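Local coordinates for outer membrane protein SusF (Bacteroides thetaiotaomicron, PDB 4FE9), which binds starch at the bacterial cell surface through carbohydrate-binding modules, ahead of starch transport into the periplasm for degradation, at residues A[106-116]-A[135-145]. Residues are numbered along the deposited sequence; the frame is centred on the assembly and turned at random. Where two conformers were deposited one is given.
Sequences RASVVRELKIS and EVSITLQPATT. With EDO (1,2-ethanediol), chain D.
Ser108 OG is gripped by two groups of the other segment. Ser108 OG donates to Pro142 O at 2.8 Å. Gln141 NE2 donates to Ser108 OG at 2.9 Å. The serine hydroxyl lies close to the amide plane of Gln141, and the N-H points almost straight at it (164°). Ser108 has OG anti to the backbone N (chi1 -174°), which swings the hydroxyl across to residues 141-142. Ser108 is also the centre of an inverse gamma turn. Nearby, a water donates to both Arg106 O and Ala143 O. These loops continue an antiparallel beta hairpin formed by strands 111-122 and 128-141 in the Ig-like N-terminal domain. Just before the first strand, Val110 CG1 rests 3.6 Å from Thr139 CB. Arg111-Leu140, Leu113-Ile138 and Ile115-Val136 are the hydrogen-bonded pairs here. The shorter bonds include Leu113 N to Ile138 O, 2.8 Å. On the face of these pairs, Leu113 CD1 lies 3.9 Å from Ile138 CD1. Ile115 CD1 meets Ile138 CG1 at 4.1 Å. Helix 92-102 packs on Leu113, and Ile51 of strand 48-57 touches Ile115 and Ile138. The other face is more polar. Ser137 OG donates to Glu112 OE2 at 3.1 Å, nearly along the carboxylate C-O axis. Lys114 NZ forms a salt bridge with Glu74.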
# COMPACT_ATOMS: atom_id res chain seq x y z
N ARG A 106 7.54 -6.89 -15.74
CA ARG A 106 8.36 -7.20 -16.86
C ARG A 106 9.57 -8.05 -16.50
O ARG A 106 10.40 -8.32 -17.35
CB ARG A 106 8.79 -5.94 -17.57
CG ARG A 106 7.62 -4.93 -17.75
CD ARG A 106 8.01 -3.87 -18.79
NE ARG A 106 8.07 -4.44 -20.11
CZ ARG A 106 8.46 -3.81 -21.21
NH1 ARG A 106 8.73 -2.50 -21.18
NH2 ARG A 106 8.56 -4.48 -22.37
N ALA A 107 9.63 -8.51 -15.26
CA ALA A 107 10.83 -9.21 -14.79
C ALA A 107 11.12 -10.42 -15.72
O ALA A 107 10.18 -11.11 -16.16
CB ALA A 107 10.62 -9.68 -13.38
N SER A 108 12.40 -10.70 -15.99
CA SER A 108 12.73 -11.79 -16.89
C SER A 108 12.77 -13.14 -16.15
O SER A 108 13.81 -13.81 -16.09
CB SER A 108 14.05 -11.54 -17.58
OG SER A 108 14.30 -12.54 -18.55
N VAL A 109 11.61 -13.55 -15.67
CA VAL A 109 11.44 -14.76 -14.85
C VAL A 109 10.48 -15.72 -15.61
O VAL A 109 9.51 -15.26 -16.26
CB VAL A 109 10.77 -14.35 -13.47
CG1 VAL A 109 10.35 -15.59 -12.68
CG2 VAL A 109 11.74 -13.47 -12.64
N VAL A 110 10.67 -17.02 -15.46
CA VAL A 110 9.73 -18.00 -16.08
C VAL A 110 8.32 -17.92 -15.45
O VAL A 110 8.15 -18.10 -14.25
CB VAL A 110 10.26 -19.45 -15.99
CG1 VAL A 110 9.27 -20.41 -16.63
CG2 VAL A 110 11.63 -19.56 -16.67
N ARG A 111 7.34 -17.53 -16.26
CA ARG A 111 5.97 -17.32 -15.76
C ARG A 111 5.07 -18.45 -16.26
O ARG A 111 5.02 -18.74 -17.44
CB ARG A 111 5.39 -15.98 -16.27
CG ARG A 111 6.19 -14.76 -15.83
CD ARG A 111 6.12 -14.58 -14.33
NE ARG A 111 6.61 -13.25 -13.96
CZ ARG A 111 6.89 -12.87 -12.72
NH1 ARG A 111 6.79 -13.74 -11.71
NH2 ARG A 111 7.27 -11.61 -12.50
N GLU A 112 4.30 -19.02 -15.35
CA GLU A 112 3.32 -20.00 -15.73
C GLU A 112 2.01 -19.36 -16.28
O GLU A 112 1.48 -18.40 -15.72
CB GLU A 112 2.99 -20.88 -14.55
CG GLU A 112 1.86 -21.82 -14.83
CD GLU A 112 2.02 -23.14 -14.08
OE1 GLU A 112 2.55 -23.10 -12.94
OE2 GLU A 112 1.70 -24.20 -14.67
N LEU A 113 1.50 -19.94 -17.36
CA LEU A 113 0.22 -19.58 -17.90
C LEU A 113 -0.67 -20.82 -17.94
O LEU A 113 -0.38 -21.78 -18.65
CB LEU A 113 0.39 -19.05 -19.30
CG LEU A 113 1.28 -17.81 -19.49
CD1 LEU A 113 1.60 -17.60 -20.96
CD2 LEU A 113 0.54 -16.59 -18.89
N LYS A 114 -1.82 -20.73 -17.29
CA LYS A 114 -2.83 -21.74 -17.34
C LYS A 114 -3.90 -21.34 -18.38
O LYS A 114 -4.39 -20.23 -18.38
CB LYS A 114 -3.42 -21.91 -15.93
CG LYS A 114 -4.59 -22.85 -15.81
CD LYS A 114 -4.96 -23.03 -14.31
CE LYS A 114 -6.42 -22.62 -14.02
NZ LYS A 114 -6.60 -21.13 -13.98
N ILE A 115 -4.04 -22.18 -19.40
CA ILE A 115 -4.92 -21.91 -20.55
C ILE A 115 -6.21 -22.69 -20.41
O ILE A 115 -6.19 -23.91 -20.24
CB ILE A 115 -4.25 -22.30 -21.85
CG1 ILE A 115 -2.89 -21.61 -21.94
CG2 ILE A 115 -5.12 -21.92 -23.02
CD1 ILE A 115 -2.03 -22.16 -22.99
N SER A 116 -7.31 -21.97 -20.38
CA SER A 116 -8.63 -22.58 -20.26
C SER A 116 -9.42 -22.31 -21.53
O SER A 116 -9.73 -21.15 -21.82
CB SER A 116 -9.38 -21.94 -19.08
OG SER A 116 -10.41 -22.77 -18.61
N GLU A 135 -7.87 -27.95 -18.43
CA GLU A 135 -6.87 -26.89 -18.65
C GLU A 135 -5.49 -27.44 -18.99
O GLU A 135 -5.18 -28.56 -18.66
CB GLU A 135 -6.78 -26.02 -17.40
CG GLU A 135 -8.14 -25.68 -16.86
CD GLU A 135 -8.09 -24.76 -15.66
OE1 GLU A 135 -7.24 -24.99 -14.77
OE2 GLU A 135 -8.91 -23.81 -15.60
N VAL A 136 -4.66 -26.62 -19.65
CA VAL A 136 -3.28 -26.99 -19.91
C VAL A 136 -2.35 -25.80 -19.54
O VAL A 136 -2.85 -24.69 -19.27
CB VAL A 136 -3.06 -27.38 -21.39
CG1 VAL A 136 -3.99 -28.58 -21.77
CG2 VAL A 136 -3.31 -26.21 -22.31
N SER A 137 -1.03 -26.07 -19.49
CA SER A 137 -0.02 -25.12 -18.91
C SER A 137 1.02 -24.91 -19.95
O SER A 137 1.47 -25.87 -20.57
CB SER A 137 0.72 -25.75 -17.71
OG SER A 137 -0.12 -25.87 -16.61
N ILE A 138 1.47 -23.66 -20.08
CA ILE A 138 2.74 -23.37 -20.69
C ILE A 138 3.46 -22.32 -19.82
O ILE A 138 2.91 -21.85 -18.79
CB ILE A 138 2.57 -22.81 -22.13
CG1 ILE A 138 1.87 -21.46 -22.09
CG2 ILE A 138 1.75 -23.81 -23.03
CD1 ILE A 138 2.02 -20.70 -23.35
N THR A 139 4.70 -22.03 -20.16
CA THR A 139 5.43 -20.95 -19.52
C THR A 139 6.10 -20.05 -20.53
O THR A 139 6.25 -20.42 -21.71
CB THR A 139 6.49 -21.48 -18.61
OG1 THR A 139 7.54 -22.07 -19.40
CG2 THR A 139 5.89 -22.51 -17.63
N LEU A 140 6.33 -18.80 -20.12
CA LEU A 140 6.93 -17.81 -20.97
C LEU A 140 7.84 -16.94 -20.10
O LEU A 140 7.48 -16.57 -18.97
CB LEU A 140 5.85 -16.93 -21.64
CG LEU A 140 6.31 -15.78 -22.56
CD1 LEU A 140 5.39 -15.57 -23.78
CD2 LEU A 140 6.45 -14.47 -21.78
N GLN A 141 9.01 -16.64 -20.61
CA GLN A 141 9.94 -15.78 -19.89
C GLN A 141 10.13 -14.50 -20.66
O GLN A 141 10.70 -14.50 -21.76
CB GLN A 141 11.30 -16.48 -19.74
CG GLN A 141 12.36 -15.60 -19.00
CD GLN A 141 13.75 -16.19 -19.11
OE1 GLN A 141 13.91 -17.34 -19.46
NE2 GLN A 141 14.75 -15.39 -18.88
N PRO A 142 9.70 -13.38 -20.08
CA PRO A 142 9.86 -12.11 -20.76
C PRO A 142 11.33 -11.81 -20.99
O PRO A 142 12.18 -12.46 -20.40
CB PRO A 142 9.26 -11.10 -19.78
CG PRO A 142 8.27 -11.88 -19.00
CD PRO A 142 8.88 -13.26 -18.86
N ALA A 143 11.61 -10.90 -21.91
CA ALA A 143 12.98 -10.62 -22.34
C ALA A 143 13.75 -9.97 -21.20
O ALA A 143 13.16 -9.54 -20.19
CB ALA A 143 12.98 -9.73 -23.53
N THR A 144 15.05 -10.12 -21.26
CA THR A 144 15.97 -9.56 -20.28
C THR A 144 15.72 -8.07 -20.10
O THR A 144 15.51 -7.35 -21.06
CB THR A 144 17.40 -9.84 -20.74
OG1 THR A 144 17.61 -11.26 -20.71
CG2 THR A 144 18.43 -9.15 -19.81
N THR A 145 15.59 -7.64 -18.86
CA THR A 145 15.40 -6.21 -18.60
C THR A 145 16.73 -5.49 -18.53
O THR A 145 17.78 -6.14 -18.43
CB THR A 145 14.60 -5.98 -17.36
OG1 THR A 145 15.33 -6.42 -16.22
CG2 THR A 145 13.24 -6.75 -17.42
C1 EDO D . 17.86 -16.62 -20.43
O1 EDO D . 17.99 -15.61 -19.41
C2 EDO D . 17.47 -15.95 -21.74
O2 EDO D . 18.22 -14.72 -21.92
O HOH W 1 11.09 -7.80 -20.07